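Local coordinates for malonyl acyl carrier protein transacylase (Streptococcus pneumoniae, PDB 3IM8), which probably transfers the malonyl group from malonyl-CoA to holo-acyl carrier protein, supplying malonyl-ACP for fatty acid synthesis, at residues A[23-28]-A[295-300]; A[30-35]-A[72-77]; A[143-148]-A[152-157]; A[158-163]-A[279-284]. All coordinates share one frame; numbering follows the deposited sequence.

Contact 1: A[23-28]-A[295-300]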
loop_
_atom_site.group_PDB
_atom_site.type_symbol
_atom_site.label_atom_id
_atom_site.label_comp_id
_atom_site.label_asym_id
_atom_site.label_seq_id
_atom_site.Cartn_x
_atom_site.Cartn_y
_atom_site.Cartn_z
ATOM N N TYR A 23 8.755 -12.788 -15.335
ATOM C CA TYR A 23 7.906 -13.981 -15.499
ATOM C C TYR A 23 8.454 -15.019 -16.487
ATOM O O TYR A 23 8.465 -16.231 -16.176
ATOM C CB TYR A 23 6.438 -13.593 -15.846
ATOM C CG TYR A 23 5.446 -14.737 -16.144
ATOM C CD1 TYR A 23 4.511 -15.139 -15.173
ATOM C CD2 TYR A 23 5.403 -15.371 -17.416
ATOM C CE1 TYR A 23 3.580 -16.150 -15.424
ATOM C CE2 TYR A 23 4.447 -16.417 -17.692
ATOM C CZ TYR A 23 3.559 -16.763 -16.681
ATOM O OH TYR A 23 2.665 -17.719 -16.862
ATOM N N ASP A 24 8.900 -14.543 -17.647
ATOM C CA ASP A 24 9.483 -15.382 -18.676
ATOM C C ASP A 24 10.878 -15.924 -18.302
ATOM O O ASP A 24 11.251 -17.068 -18.664
ATOM C CB ASP A 24 9.541 -14.591 -19.978
ATOM C CG ASP A 24 8.180 -14.362 -20.560
ATOM O OD1 ASP A 24 7.373 -15.292 -20.554
ATOM O OD2 ASP A 24 7.904 -13.263 -21.039
ATOM N N GLN A 25 11.620 -15.117 -17.548
ATOM C CA GLN A 25 13.027 -15.379 -17.252
ATOM C C GLN A 25 13.271 -16.211 -15.992
ATOM O O GLN A 25 14.241 -16.938 -15.923
ATOM C CB GLN A 25 13.792 -14.083 -17.092
ATOM C CG GLN A 25 15.219 -14.353 -16.690
ATOM C CD GLN A 25 16.120 -13.302 -17.183
ATOM O OE1 GLN A 25 15.668 -12.248 -17.617
ATOM N NE2 GLN A 25 17.420 -13.560 -17.129
ATOM N N TYR A 26 12.420 -16.047 -14.987
ATOM C CA TYR A 26 12.620 -16.654 -13.687
ATOM C C TYR A 26 11.483 -17.614 -13.296
ATOM O O TYR A 26 10.373 -17.171 -13.031
ATOM C CB TYR A 26 12.800 -15.521 -12.660
ATOM C CG TYR A 26 14.057 -14.695 -12.875
ATOM C CD1 TYR A 26 15.311 -15.161 -12.467
ATOM C CD2 TYR A 26 14.002 -13.451 -13.478
ATOM C CE1 TYR A 26 16.461 -14.418 -12.689
ATOM C CE2 TYR A 26 15.182 -12.694 -13.675
ATOM C CZ TYR A 26 16.379 -13.201 -13.286
ATOM O OH TYR A 26 17.519 -12.448 -13.476
ATOM N N PRO A 27 11.730 -18.941 -13.257
ATOM C CA PRO A 27 10.629 -19.847 -12.818
ATOM C C PRO A 27 9.979 -19.527 -11.468
ATOM O O PRO A 27 8.799 -19.845 -11.272
ATOM C CB PRO A 27 11.313 -21.223 -12.706
ATOM C CG PRO A 27 12.450 -21.138 -13.740
ATOM C CD PRO A 27 12.947 -19.683 -13.601
ATOM N N ILE A 28 10.724 -18.969 -10.512
ATOM C CA ILE A 28 10.108 -18.633 -9.219
ATOM C C ILE A 28 8.991 -17.603 -9.443
ATOM O O ILE A 28 7.968 -17.625 -8.739
ATOM C CB ILE A 28 11.122 -18.166 -8.111
ATOM C CG1 ILE A 28 10.453 -18.053 -6.736
ATOM C CG2 ILE A 28 11.735 -16.824 -8.469
ATOM C CD1 ILE A 28 9.858 -19.344 -6.176
ATOM N N GLU A 295 11.522 -3.303 -9.845
ATOM C CA GLU A 295 10.218 -3.568 -10.511
ATOM C C GLU A 295 10.360 -4.261 -11.891
ATOM O O GLU A 295 9.374 -4.735 -12.449
ATOM C CB GLU A 295 9.432 -2.255 -10.698
ATOM C CG GLU A 295 10.075 -1.354 -11.735
ATOM C CD GLU A 295 9.309 -0.098 -11.989
ATOM O OE1 GLU A 295 8.096 -0.054 -11.718
ATOM O OE2 GLU A 295 9.936 0.882 -12.419
ATOM N N ASP A 296 11.590 -4.310 -12.428
ATOM C CA ASP A 296 11.891 -4.803 -13.793
ATOM C C ASP A 296 13.385 -5.235 -13.949
ATOM O O ASP A 296 14.153 -5.184 -12.987
ATOM C CB ASP A 296 11.484 -3.772 -14.873
ATOM C CG ASP A 296 12.239 -2.450 -14.761
ATOM O OD1 ASP A 296 13.217 -2.374 -13.994
ATOM O OD2 ASP A 296 11.821 -1.452 -15.392
ATOM N N GLN A 297 13.800 -5.677 -15.133
ATOM C CA GLN A 297 15.143 -6.266 -15.285
ATOM C C GLN A 297 16.177 -5.213 -14.993
ATOM O O GLN A 297 17.112 -5.439 -14.203
ATOM C CB GLN A 297 15.393 -6.920 -16.674
ATOM C CG GLN A 297 16.653 -7.877 -16.666
ATOM C CD GLN A 297 16.480 -9.055 -15.700
ATOM O OE1 GLN A 297 15.350 -9.523 -15.472
ATOM N NE2 GLN A 297 17.592 -9.550 -15.129
ATOM N N ALA A 298 15.994 -4.027 -15.568
ATOM C CA ALA A 298 16.975 -2.934 -15.328
ATOM C C ALA A 298 17.185 -2.637 -13.839
ATOM O O ALA A 298 18.314 -2.614 -13.354
ATOM C CB ALA A 298 16.545 -1.635 -16.083
ATOM N N SER A 299 16.088 -2.420 -13.110
ATOM C CA SER A 299 16.182 -2.128 -11.661
ATOM C C SER A 299 16.762 -3.304 -10.832
ATOM O O SER A 299 17.419 -3.095 -9.770
ATOM C CB SER A 299 14.819 -1.621 -11.094
ATOM O OG SER A 299 13.713 -2.483 -11.375
ATOM N N LEU A 300 16.543 -4.529 -11.312
ATOM C CA LEU A 300 17.094 -5.731 -10.658
ATOM C C LEU A 300 18.635 -5.681 -10.763
ATOM O O LEU A 300 19.342 -5.843 -9.761
ATOM C CB LEU A 300 16.569 -7.013 -11.334
ATOM C CG LEU A 300 16.696 -8.415 -10.682
ATOM C CD1 LEU A 300 17.389 -9.433 -11.532
ATOM C CD2 LEU A 300 17.183 -8.471 -9.182
#
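Tyr26 OH takes part in two weak hydrogen bonds, accepting from Gln297 NE2 at 3.3 Å and pairing with Lys79 NZ. Tyr26 occupies the kink between helices 20-25 and 27-40, as the N-cap of the second, and its ring meets the first turn of the C-terminal helix 297-304. The Gln297 bond is long but straight, 166° at the hydrogen. The Gln297 side chain leaves with CG opposite its backbone N and folds back at chi2 (62°), which lays the amide 14° from the ring plane, along the ring edge; there Gln297 OE1 lies 3.6 Å from Tyr26 CE2. Gln25 CG lies over one face of the ring, toward its rim, and its amide carries Gln25 OE1 to within 3.5 Å of Gln297 OE1, two acceptors that are near each other but not hydrogen-bonded. Leu300 arrives from the opposite direction to Tyr26, with Leu300 CD1 3.6 Å from Tyr26 OH. The helix bearing Gln297 and Leu300 is N-capped by Asp296, whose OD1 accepts both Ser299 N at 3.0 Å and Ser299 OG at 2.7 Å, the two donors reaching it from opposite faces of the carboxylate plane.

Contact 2: A[30-35]-A[72-77]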
loop_
_atom_site.group_PDB
_atom_site.type_symbol
_atom_site.label_atom_id
_atom_site.label_comp_id
_atom_site.label_asym_id
_atom_site.label_seq_id
_atom_site.Cartn_x
_atom_site.Cartn_y
_atom_site.Cartn_z
ATOM N N LYS A 30 7.158 -17.134 -12.557
ATOM C CA LYS A 30 6.087 -17.798 -13.298
ATOM C C LYS A 30 5.254 -18.604 -12.331
ATOM O O LYS A 30 4.041 -18.505 -12.342
ATOM C CB LYS A 30 6.655 -18.661 -14.482
ATOM C CG LYS A 30 5.737 -19.782 -15.069
ATOM C CD LYS A 30 6.008 -20.065 -16.549
ATOM C CE LYS A 30 5.076 -21.237 -17.061
ATOM N NZ LYS A 30 3.629 -20.965 -17.063
ATOM N N GLU A 31 5.900 -19.420 -11.501
ATOM C CA GLU A 31 5.208 -20.190 -10.487
ATOM C C GLU A 31 4.351 -19.293 -9.611
ATOM O O GLU A 31 3.187 -19.573 -9.425
ATOM C CB GLU A 31 6.204 -20.970 -9.595
ATOM C CG GLU A 31 5.562 -21.650 -8.347
ATOM C CD GLU A 31 4.838 -23.008 -8.640
ATOM O OE1 GLU A 31 4.219 -23.536 -7.707
ATOM O OE2 GLU A 31 4.895 -23.539 -9.784
ATOM N N THR A 32 4.906 -18.201 -9.067
ATOM C CA THR A 32 4.100 -17.319 -8.196
ATOM C C THR A 32 2.818 -16.766 -8.906
ATOM O O THR A 32 1.709 -16.777 -8.341
ATOM C CB THR A 32 4.997 -16.165 -7.554
ATOM O OG1 THR A 32 6.046 -16.776 -6.791
ATOM C CG2 THR A 32 4.192 -15.201 -6.620
ATOM N N ILE A 33 2.961 -16.274 -10.141
ATOM C CA ILE A 33 1.811 -15.697 -10.866
ATOM C C ILE A 33 0.786 -16.778 -11.233
ATOM O O ILE A 33 -0.402 -16.536 -11.097
ATOM C CB ILE A 33 2.253 -14.854 -12.154
ATOM C CG1 ILE A 33 3.164 -13.685 -11.769
ATOM C CG2 ILE A 33 1.055 -14.272 -12.921
ATOM C CD1 ILE A 33 2.555 -12.724 -10.747
ATOM N N ASP A 34 1.241 -17.934 -11.744
ATOM C CA ASP A 34 0.316 -19.040 -12.117
ATOM C C ASP A 34 -0.410 -19.615 -10.884
ATOM O O ASP A 34 -1.601 -19.894 -10.940
ATOM C CB ASP A 34 0.995 -20.156 -12.941
ATOM C CG ASP A 34 1.650 -19.638 -14.266
ATOM O OD1 ASP A 34 1.560 -18.417 -14.613
ATOM O OD2 ASP A 34 2.254 -20.478 -14.980
ATOM N N ARG A 35 0.273 -19.702 -9.752
ATOM C CA ARG A 35 -0.412 -19.974 -8.479
ATOM C C ARG A 35 -1.535 -18.965 -8.151
ATOM O O ARG A 35 -2.578 -19.349 -7.650
ATOM C CB ARG A 35 0.599 -20.002 -7.342
ATOM C CG ARG A 35 0.459 -21.182 -6.537
ATOM C CD ARG A 35 1.010 -22.399 -7.289
ATOM N NE ARG A 35 0.430 -23.642 -6.789
ATOM C CZ ARG A 35 1.074 -24.806 -6.657
ATOM N NH1 ARG A 35 0.414 -25.843 -6.166
ATOM N NH2 ARG A 35 2.369 -24.950 -6.987
ATOM N N ILE A 72 8.252 -10.605 -7.075
ATOM C CA ILE A 72 9.492 -9.819 -7.060
ATOM C C ILE A 72 10.281 -10.044 -5.742
ATOM O O ILE A 72 11.513 -10.216 -5.727
ATOM C CB ILE A 72 9.214 -8.311 -7.295
ATOM C CG1 ILE A 72 8.652 -8.103 -8.703
ATOM C CG2 ILE A 72 10.522 -7.525 -7.174
ATOM C CD1 ILE A 72 8.185 -6.753 -8.994
ATOM N N TYR A 73 9.578 -10.061 -4.637
ATOM C CA TYR A 73 10.238 -10.345 -3.342
ATOM C C TYR A 73 10.853 -11.731 -3.357
ATOM O O TYR A 73 12.021 -11.875 -2.978
ATOM C CB TYR A 73 9.239 -10.192 -2.191
ATOM C CG TYR A 73 9.430 -11.125 -1.023
ATOM C CD1 TYR A 73 10.367 -10.864 -0.047
ATOM C CD2 TYR A 73 8.614 -12.256 -0.875
ATOM C CE1 TYR A 73 10.533 -11.761 1.035
ATOM C CE2 TYR A 73 8.749 -13.121 0.166
ATOM C CZ TYR A 73 9.700 -12.883 1.123
ATOM O OH TYR A 73 9.802 -13.788 2.188
ATOM N N ARG A 74 10.099 -12.730 -3.850
ATOM C CA ARG A 74 10.599 -14.092 -3.954
ATOM C C ARG A 74 11.818 -14.196 -4.873
ATOM O O ARG A 74 12.762 -14.946 -4.581
ATOM C CB ARG A 74 9.505 -15.088 -4.378
ATOM C CG ARG A 74 8.551 -15.452 -3.293
ATOM C CD ARG A 74 7.381 -16.253 -3.844
ATOM N NE ARG A 74 6.470 -16.729 -2.805
ATOM C CZ ARG A 74 5.491 -17.597 -3.037
ATOM N NH1 ARG A 74 5.321 -18.072 -4.270
ATOM N NH2 ARG A 74 4.715 -18.022 -2.031
ATOM N N LEU A 75 11.826 -13.415 -5.955
ATOM C CA LEU A 75 13.010 -13.328 -6.809
ATOM C C LEU A 75 14.226 -12.776 -6.043
ATOM O O LEU A 75 15.318 -13.387 -6.094
ATOM C CB LEU A 75 12.726 -12.532 -8.096
ATOM C CG LEU A 75 13.888 -12.257 -9.077
ATOM C CD1 LEU A 75 14.677 -13.506 -9.473
ATOM C CD2 LEU A 75 13.405 -11.534 -10.322
ATOM N N LEU A 76 14.038 -11.638 -5.361
ATOM C CA LEU A 76 15.063 -11.059 -4.516
ATOM C C LEU A 76 15.606 -12.122 -3.523
ATOM O O LEU A 76 16.835 -12.232 -3.361
ATOM C CB LEU A 76 14.555 -9.786 -3.788
ATOM C CG LEU A 76 14.328 -8.518 -4.637
ATOM C CD1 LEU A 76 14.363 -7.311 -3.804
ATOM C CD2 LEU A 76 15.425 -8.390 -5.700
ATOM N N GLN A 77 14.718 -12.930 -2.930
ATOM C CA GLN A 77 15.127 -14.021 -2.039
ATOM C C GLN A 77 16.080 -15.028 -2.695
ATOM O O GLN A 77 17.100 -15.399 -2.101
ATOM C CB GLN A 77 13.930 -14.767 -1.450
ATOM C CG GLN A 77 13.186 -14.015 -0.361
ATOM C CD GLN A 77 12.189 -14.886 0.327
ATOM O OE1 GLN A 77 11.248 -15.423 -0.294
ATOM N NE2 GLN A 77 12.347 -15.010 1.630
#
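Arg74 NH1 donates to Thr32 OG1 over 2.9 Å, and theirs are the side chains that touch across the two segments. The bond is bent, 145° at the hydrogen, and the hydroxyl oxygen stands 20° out of the guanidinium plane near its edge. The arginine chain, extended from CG to NE, runs close by the hydroxyl: Arg74 CD comes within 3.3 Å of Thr32 OG1, and Thr32 CG2 lies 3.9 Å from Arg74 NH1. Thr32 OG1 lies beside its own backbone N (chi1 -59°), where it also hydrogen-bonds to Ile28 O, one turn earlier. With its proton given to that carbonyl, the oxygen is left to accept from the arginine. The pair bridges two packed helices, 27-40 and 58-78; within segments 30-35 and 72-77 the nearest CA atoms are those of Thr32 and Arg74, 8.4 Å apart. Further out, Phe105 of helix 105-122 touches both side chains, while Val70 and Ala71 pack on Thr32. Glu31 OE1 is 6.5 Å from Arg74 NH1, opposite in charge but not in contact. Along the outer side of helix 27-40, Lys30 NZ forms a salt bridge with the syn lone pair of Asp34 OD2.

Contact 3: A[143-148]-A[152-157]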
loop_
_atom_site.group_PDB
_atom_site.type_symbol
_atom_site.label_atom_id
_atom_site.label_comp_id
_atom_site.label_asym_id
_atom_site.label_seq_id
_atom_site.Cartn_x
_atom_site.Cartn_y
_atom_site.Cartn_z
ATOM N N GLU A 143 -6.474 19.942 12.251
ATOM C CA GLU A 143 -7.418 20.983 12.703
ATOM C C GLU A 143 -8.392 21.431 11.595
ATOM O O GLU A 143 -9.627 21.473 11.773
ATOM C CB GLU A 143 -6.624 22.186 13.225
ATOM C CG GLU A 143 -7.454 23.223 14.023
ATOM C CD GLU A 143 -6.672 24.518 14.371
ATOM O OE1 GLU A 143 -7.279 25.442 14.980
ATOM O OE2 GLU A 143 -5.461 24.617 14.035
ATOM N N ALA A 144 -7.844 21.744 10.429
ATOM C CA ALA A 144 -8.702 22.121 9.326
ATOM C C ALA A 144 -9.754 21.036 9.057
ATOM O O ALA A 144 -10.964 21.343 8.929
ATOM C CB ALA A 144 -7.880 22.431 8.109
ATOM N N CYS A 145 -9.319 19.763 9.016
ATOM C CA CYS A 145 -10.242 18.660 8.754
ATOM C C CYS A 145 -11.275 18.478 9.886
ATOM O O CYS A 145 -12.427 18.075 9.671
ATOM C CB CYS A 145 -9.464 17.352 8.566
ATOM S SG CYS A 145 -8.481 17.286 7.042
ATOM N N GLN A 146 -10.820 18.733 11.103
ATOM C CA GLN A 146 -11.717 18.712 12.248
ATOM C C GLN A 146 -12.834 19.751 12.173
ATOM O O GLN A 146 -14.007 19.357 12.242
ATOM C CB GLN A 146 -10.942 18.713 13.579
ATOM C CG GLN A 146 -10.715 17.236 13.998
ATOM C CD GLN A 146 -9.490 17.039 14.860
ATOM O OE1 GLN A 146 -9.002 18.001 15.480
ATOM N NE2 GLN A 146 -8.971 15.779 14.912
ATOM N N LYS A 147 -12.503 21.031 11.980
ATOM C CA LYS A 147 -13.533 22.062 11.763
ATOM C C LYS A 147 -14.502 21.679 10.633
ATOM O O LYS A 147 -15.717 21.808 10.758
ATOM C CB LYS A 147 -12.890 23.395 11.426
ATOM C CG LYS A 147 -13.821 24.595 11.636
ATOM C CD LYS A 147 -13.026 25.903 11.572
ATOM C CE LYS A 147 -11.863 26.002 12.632
ATOM N NZ LYS A 147 -10.681 26.891 12.244
ATOM N N ALA A 148 -13.949 21.171 9.533
ATOM C CA ALA A 148 -14.754 20.828 8.356
ATOM C C ALA A 148 -15.665 19.624 8.534
ATOM O O ALA A 148 -16.603 19.495 7.766
ATOM C CB ALA A 148 -13.850 20.609 7.142
ATOM N N GLY A 152 -19.573 16.767 7.172
ATOM C CA GLY A 152 -19.407 15.385 6.662
ATOM C C GLY A 152 -18.000 14.778 6.866
ATOM O O GLY A 152 -17.077 15.441 7.343
ATOM N N VAL A 153 -17.817 13.521 6.463
ATOM C CA VAL A 153 -16.480 12.869 6.521
ATOM C C VAL A 153 -15.358 13.588 5.758
ATOM O O VAL A 153 -15.393 13.684 4.539
ATOM C CB VAL A 153 -16.536 11.387 6.073
ATOM C CG1 VAL A 153 -15.151 10.743 6.294
ATOM C CG2 VAL A 153 -17.644 10.634 6.862
ATOM N N VAL A 154 -14.372 14.106 6.499
ATOM C CA VAL A 154 -13.087 14.550 5.941
ATOM C C VAL A 154 -11.942 14.319 6.946
ATOM O O VAL A 154 -11.922 14.926 8.012
ATOM C CB VAL A 154 -13.158 16.031 5.511
ATOM C CG1 VAL A 154 -13.744 16.888 6.662
ATOM C CG2 VAL A 154 -11.806 16.513 5.063
ATOM N N THR A 155 -11.006 13.420 6.650
ATOM C CA THR A 155 -9.816 13.266 7.545
ATOM C C THR A 155 -8.515 13.067 6.744
ATOM O O THR A 155 -8.584 12.768 5.533
ATOM C CB THR A 155 -9.957 12.089 8.538
ATOM O OG1 THR A 155 -10.268 10.886 7.830
ATOM C CG2 THR A 155 -11.043 12.377 9.583
ATOM N N PRO A 156 -7.339 13.258 7.387
ATOM C CA PRO A 156 -6.140 12.827 6.661
ATOM C C PRO A 156 -6.232 11.318 6.403
ATOM O O PRO A 156 -6.574 10.569 7.311
ATOM C CB PRO A 156 -4.987 13.169 7.610
ATOM C CG PRO A 156 -5.513 14.345 8.404
ATOM C CD PRO A 156 -6.989 13.922 8.657
ATOM N N ALA A 157 -5.947 10.904 5.172
ATOM C CA ALA A 157 -5.977 9.507 4.742
ATOM C C ALA A 157 -4.553 8.922 4.665
ATOM O O ALA A 157 -4.331 7.767 5.031
ATOM C CB ALA A 157 -6.678 9.381 3.335
#
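Val154 is the main bump of this contact: its two methyl branches press into the side of helix 143-148 between Cys145 and Ala148, one turn apart. Val154 CG1 sits between the backbone N and the carbonyl carbon (chi1 50°), from where it meets Ala148 CB at 3.8 Å and rests 3.5 Å from Cys145 O. The second branch, Val154 CG2, lies 3.9 Å from Cys145 SG. In return the cysteine sulfur fits a hollow of the strand, between Val154 CG2 and Pro156 CD, with Cys145 SG 4.0 Å from Pro156 CD, while Cys145 CB lies 3.5 Å from Val154 O. No hydrogen bond joins the two segments; the Cys145 carbonyl oxygen is instead bonded by Ser149 OG in the turn. The CA atoms of Cys145 and Thr155 are 5.5 Å apart, and the axes of helix segment 143-148 and strand segment 154-157 approach to 7.3 Å, their directions 151° apart, nearly antiparallel. Gly152 adopts phi 132°, where a CB would be jammed against the preceding carbonyl oxygen, so this position calls for glycine. The Thr155 side chain, which touches Thr200, is about 7 Å from that of His199, a predicted active-site residue. The contact forms the second half of a beta-alpha-beta crossover, from strand 129-134 through helix 138-148 to strand 154-161, within the ferredoxin-like subdomain of the acyltransferase. Ile167 of strand 164-169 lies against Cys145, and helix 171-184 flanks the packed face, bringing Val174 and Ala177 to Val154 and Leu181 to Ala144.

Contact 4: A[158-163]-A[279-284]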
loop_
_atom_site.group_PDB
_atom_site.type_symbol
_atom_site.label_atom_id
_atom_site.label_comp_id
_atom_site.label_asym_id
_atom_site.label_seq_id
_atom_site.Cartn_x
_atom_site.Cartn_y
_atom_site.Cartn_z
ATOM N N ASN A 158 -3.598 9.699 4.130
ATOM C CA ASN A 158 -2.265 9.167 3.915
ATOM C C ASN A 158 -1.251 10.122 4.465
ATOM O O ASN A 158 -1.077 11.191 3.919
ATOM C CB ASN A 158 -1.984 8.922 2.424
ATOM C CG ASN A 158 -2.874 7.825 1.805
ATOM O OD1 ASN A 158 -3.956 8.096 1.338
ATOM N ND2 ASN A 158 -2.388 6.606 1.790
ATOM N N TYR A 159 -0.582 9.736 5.538
ATOM C CA TYR A 159 0.581 10.495 6.034
ATOM C C TYR A 159 1.832 9.983 5.311
ATOM O O TYR A 159 2.509 9.084 5.796
ATOM C CB TYR A 159 0.770 10.347 7.552
ATOM C CG TYR A 159 -0.362 10.969 8.381
ATOM C CD1 TYR A 159 -1.538 10.247 8.661
ATOM C CD2 TYR A 159 -0.254 12.255 8.890
ATOM C CE1 TYR A 159 -2.575 10.798 9.417
ATOM C CE2 TYR A 159 -1.311 12.818 9.677
ATOM C CZ TYR A 159 -2.462 12.068 9.917
ATOM O OH TYR A 159 -3.484 12.559 10.668
ATOM N N ASN A 160 2.137 10.572 4.158
ATOM C CA ASN A 160 3.277 10.119 3.323
ATOM C C ASN A 160 4.656 10.623 3.781
ATOM O O ASN A 160 5.576 9.817 3.998
ATOM C CB ASN A 160 3.038 10.398 1.812
ATOM C CG ASN A 160 1.719 9.818 1.289
ATOM O OD1 ASN A 160 1.240 8.777 1.746
ATOM N ND2 ASN A 160 1.152 10.479 0.275
ATOM N N THR A 161 4.803 11.940 3.874
ATOM C CA THR A 161 5.991 12.612 4.426
ATOM C C THR A 161 5.530 13.736 5.386
ATOM O O THR A 161 4.335 14.069 5.394
ATOM C CB THR A 161 6.894 13.200 3.311
ATOM O OG1 THR A 161 6.313 14.408 2.810
ATOM C CG2 THR A 161 7.057 12.173 2.117
ATOM N N PRO A 162 6.455 14.297 6.218
ATOM C CA PRO A 162 6.032 15.436 7.053
ATOM C C PRO A 162 5.509 16.626 6.212
ATOM O O PRO A 162 4.759 17.487 6.728
ATOM C CB PRO A 162 7.307 15.815 7.819
ATOM C CG PRO A 162 8.120 14.508 7.903
ATOM C CD PRO A 162 7.842 13.856 6.534
ATOM N N ALA A 163 5.841 16.646 4.919
ATOM C CA ALA A 163 5.360 17.728 4.015
ATOM C C ALA A 163 4.436 17.234 2.871
ATOM O O ALA A 163 4.351 17.828 1.806
ATOM C CB ALA A 163 6.536 18.551 3.498
ATOM N N SER A 279 9.822 4.777 -2.532
ATOM C CA SER A 279 11.163 5.384 -2.667
ATOM C C SER A 279 11.139 6.909 -2.700
ATOM O O SER A 279 11.891 7.535 -1.978
ATOM C CB SER A 279 11.894 4.869 -3.910
ATOM O OG SER A 279 11.964 3.467 -3.865
ATOM N N GLY A 280 10.284 7.497 -3.536
ATOM C CA GLY A 280 10.041 8.957 -3.523
ATOM C C GLY A 280 9.730 9.569 -2.146
ATOM O O GLY A 280 10.211 10.649 -1.837
ATOM N N PHE A 281 8.899 8.887 -1.348
ATOM C CA PHE A 281 8.564 9.253 0.028
ATOM C C PHE A 281 9.782 9.138 0.960
ATOM O O PHE A 281 10.073 10.060 1.678
ATOM C CB PHE A 281 7.418 8.374 0.600
ATOM C CG PHE A 281 6.066 8.504 -0.119
ATOM C CD1 PHE A 281 5.132 7.502 0.005
ATOM C CD2 PHE A 281 5.724 9.625 -0.868
ATOM C CE1 PHE A 281 3.899 7.587 -0.609
ATOM C CE2 PHE A 281 4.460 9.729 -1.462
ATOM C CZ PHE A 281 3.569 8.687 -1.350
ATOM N N VAL A 282 10.487 8.009 0.960
ATOM C CA VAL A 282 11.652 7.813 1.887
ATOM C C VAL A 282 12.851 8.793 1.594
ATOM O O VAL A 282 13.677 9.097 2.491
ATOM C CB VAL A 282 12.118 6.308 1.859
ATOM C CG1 VAL A 282 13.446 6.108 2.630
ATOM C CG2 VAL A 282 10.969 5.348 2.395
ATOM N N LYS A 283 12.953 9.245 0.348
ATOM C CA LYS A 283 13.970 10.200 -0.077
ATOM C C LYS A 283 13.692 11.570 0.558
ATOM O O LYS A 283 14.611 12.299 0.876
ATOM C CB LYS A 283 13.906 10.371 -1.591
ATOM C CG LYS A 283 15.203 10.247 -2.357
ATOM C CD LYS A 283 15.949 11.569 -2.482
ATOM C CE LYS A 283 17.148 11.430 -3.429
ATOM N NZ LYS A 283 18.234 12.333 -2.999
ATOM N N LYS A 284 12.416 11.922 0.702
ATOM C CA LYS A 284 12.038 13.134 1.385
ATOM C C LYS A 284 12.187 12.948 2.905
ATOM O O LYS A 284 12.757 13.796 3.574
ATOM C CB LYS A 284 10.616 13.575 1.005
ATOM C CG LYS A 284 10.253 13.468 -0.482
ATOM C CD LYS A 284 10.317 14.795 -1.221
ATOM C CE LYS A 284 9.758 14.678 -2.629
ATOM N NZ LYS A 284 9.454 16.041 -3.176
#
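The amide of Asn160 lies flat on the ring of Phe281, the two planes 14° apart. The stack begins at the root of the asparagine: Asn160 CB stands over the middle of the ring, 3.6 Å from the Phe281 centroid and 10° off the normal, a CH-pi contact. From there the amide runs outward over the far end of the ring, with Asn160 CG 3.4 Å from Phe281 CZ. Of its two polar atoms, Asn160 ND2 is 3.4 Å from Phe281 CZ, and Asn160 OD1 3.7 Å from Phe281 CE1. Asn160 ND2 is hydrogen-bonded to Gln164 OE1, which should limit rotation of the amide. Asn160 and Thr161 both face Gln164, forming a classic beta bulge at the end of strand 154-161. This strand end of the ferredoxin-like subdomain thus meets helix 277-285 of the larger alpha/beta subdomain; as in other enzymes of the family, the active site is expected between the two, and the Asn160 side chain is about 9 Å from those of Ser90 and His199, both predicted catalytic. Thr161 divides its branches. With chi1 at 77°, Thr161 OG1 accepts from Ala163 N at 3.1 Å, an ST turn, while Thr161 CG2 lies 3.7 Å from Phe281 O. The same methyl, Thr161 CG2, lies 4.0 Å from Lys284 CB, beyond which the lysine chain bends at chi2 and leads away.

In the fold
Following the chain from its N terminus, contact 1 opens first at 23-28 and closes last at 295-300, so its loop encloses the other three. Contact 2 begins on helix 27-40, which contact 1 also uses, and closes on helix 58-78; the two contacts touch, with Tyr26 CD1 3.5 Å from Leu75 CD1. Contact 3 then closes a short helix-to-strand loop, its centre about 43 Å from that of contact 1. Contact 4 continues on the same strand, 154-161, and closes a longer loop at helix 277-285. Contacts 2, 3 and 4 follow in series and none cross. Contact 4 joins the ferredoxin-like part, which holds contact 3, to the larger part, which holds contacts 1 and 2.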